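Local coordinates for proteasome protein (Corynebacterium glutamicum ATCC 13032, PDB 2P90) that is of unknown function but belongs to the PAC2 family and may have a role related to proteasome assembly, at residues P16-Q21 against L93-D98. Residues are numbered along the deposited sequence; the frame is centred on the assembly and turned at random.
Sequences PEVSGQ and LHVVRD
R97 reaches from the end of strand 92-97 to the loop 16-21 and grips one carbonyl oxygen, S19 O, with both terminal nitrogens. The shorter bond runs from R97 NH1 to S19 O (2.9 Å, N-H...O 157°); the second, from R97 NH2 to S19 O at 3.1 Å, is more bent at 140°. The oxygen lies almost exactly in the guanidinium plane, while both nitrogens approach it from the same face of the carbonyl plane, tilted out of it. An extended chain from CG to NE carries the group across to the loop. E17 O also sits at the guanidinium edge, 3.3 Å from R97 NH1, and R97 NH2 has a weak further bond to N101 O.

Apolar packing centres on V95, whose side chain points toward the loop. V95 CG1, set between the backbone N and the carbonyl carbon (chi1 51°), lies 4.0 Å from P16 CB. V18 and V95 lie alongside, pointing opposite ways: V18 CG1 is 3.9 Å from V95 CG2, and V18 CG2 equally close to V95 CB. I58, L105 and F130 also touch V18, seating the loop against neighbouring strands 54-61 and 103-108.

The connection between strands 9-11 and 27-33 is thus fastened over one face of the mixed sheet at the protein surface, by apolar contacts of P16 and V18 with V95 and by a guanidinium held on a backbone carbonyl oxygen, so its hydrogen bonds depend on the loop's backbone path rather than on a side chain there.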
# COMPACT_ATOMS: atom_id res chain seq x y z
N PRO B 16 -32.55 -5.45 -11.80
CA PRO B 16 -32.96 -5.04 -13.14
C PRO B 16 -33.09 -6.24 -14.09
O PRO B 16 -32.33 -7.21 -14.00
CB PRO B 16 -31.81 -4.14 -13.61
CG PRO B 16 -30.97 -3.89 -12.35
CD PRO B 16 -31.14 -5.11 -11.54
N GLU B 17 -34.07 -6.16 -14.98
CA GLU B 17 -34.35 -7.23 -15.94
C GLU B 17 -33.52 -6.90 -17.16
O GLU B 17 -33.85 -5.96 -17.90
CB GLU B 17 -35.88 -7.36 -16.23
CG GLU B 17 -36.31 -8.49 -17.17
CD GLU B 17 -36.07 -9.92 -16.60
OE1 GLU B 17 -36.78 -10.36 -15.64
OE2 GLU B 17 -35.16 -10.61 -17.13
N VAL B 18 -32.45 -7.68 -17.36
CA VAL B 18 -31.38 -7.44 -18.35
C VAL B 18 -31.64 -8.03 -19.75
O VAL B 18 -30.72 -8.10 -20.57
CB VAL B 18 -30.01 -8.02 -17.85
CG1 VAL B 18 -28.92 -7.85 -18.90
CG2 VAL B 18 -29.59 -7.37 -16.54
N SER B 19 -32.88 -8.44 -20.05
CA SER B 19 -33.17 -8.96 -21.39
C SER B 19 -33.24 -7.78 -22.41
O SER B 19 -33.47 -6.61 -22.00
CB SER B 19 -34.45 -9.83 -21.39
OG SER B 19 -35.62 -9.04 -21.31
N GLY B 20 -33.05 -8.05 -23.71
CA GLY B 20 -32.88 -9.41 -24.23
C GLY B 20 -34.03 -9.81 -25.17
O GLY B 20 -34.98 -10.50 -24.77
N GLN B 21 -33.93 -9.33 -26.42
CA GLN B 21 -34.72 -9.84 -27.55
C GLN B 21 -34.34 -9.18 -28.89
O GLN B 21 -35.21 -9.04 -29.75
CB GLN B 21 -36.24 -9.73 -27.27
CG GLN B 21 -36.93 -8.40 -27.63
CD GLN B 21 -36.31 -7.15 -26.98
OE1 GLN B 21 -36.11 -7.08 -25.76
NE2 GLN B 21 -36.03 -6.13 -27.82
N LEU B 93 -21.44 -3.48 -11.07
CA LEU B 93 -21.85 -4.11 -12.31
C LEU B 93 -23.14 -3.45 -12.75
O LEU B 93 -24.11 -3.34 -11.97
CB LEU B 93 -22.06 -5.61 -12.09
CG LEU B 93 -22.44 -6.44 -13.32
CD1 LEU B 93 -21.34 -6.35 -14.35
CD2 LEU B 93 -22.65 -7.89 -12.92
N HIS B 94 -23.13 -2.97 -14.00
CA HIS B 94 -24.31 -2.26 -14.56
C HIS B 94 -24.81 -2.94 -15.79
O HIS B 94 -24.03 -3.57 -16.53
CB HIS B 94 -23.98 -0.83 -14.98
CG HIS B 94 -23.54 0.03 -13.84
ND1 HIS B 94 -22.21 0.12 -13.45
CD2 HIS B 94 -24.24 0.84 -13.01
CE1 HIS B 94 -22.12 0.95 -12.43
NE2 HIS B 94 -23.33 1.39 -12.14
N VAL B 95 -26.14 -2.83 -16.01
CA VAL B 95 -26.72 -3.08 -17.33
C VAL B 95 -26.78 -1.73 -18.04
O VAL B 95 -27.32 -0.76 -17.51
CB VAL B 95 -28.11 -3.83 -17.31
CG1 VAL B 95 -29.12 -3.19 -16.38
CG2 VAL B 95 -28.67 -3.98 -18.77
N VAL B 96 -26.16 -1.67 -19.22
CA VAL B 96 -26.15 -0.43 -20.01
C VAL B 96 -26.84 -0.68 -21.36
O VAL B 96 -26.69 -1.75 -21.96
CB VAL B 96 -24.68 0.13 -20.21
CG1 VAL B 96 -24.70 1.54 -20.88
CG2 VAL B 96 -23.87 0.16 -18.87
N ARG B 97 -27.60 0.28 -21.86
CA ARG B 97 -28.22 0.11 -23.18
C ARG B 97 -27.70 1.10 -24.22
O ARG B 97 -27.68 2.32 -23.97
CB ARG B 97 -29.76 0.13 -23.05
CG ARG B 97 -30.27 -1.18 -22.44
CD ARG B 97 -31.66 -1.05 -21.89
NE ARG B 97 -32.02 -2.17 -21.01
CZ ARG B 97 -32.39 -3.40 -21.41
NH1 ARG B 97 -32.70 -4.31 -20.50
NH2 ARG B 97 -32.45 -3.72 -22.69
N ASP B 98 -27.25 0.57 -25.35
CA ASP B 98 -26.75 1.40 -26.46
C ASP B 98 -27.87 2.23 -27.14
O ASP B 98 -29.03 2.21 -26.70
CB ASP B 98 -25.97 0.58 -27.49
CG ASP B 98 -26.85 -0.35 -28.35
OD1 ASP B 98 -28.12 -0.28 -28.29
OD2 ASP B 98 -26.26 -1.17 -29.09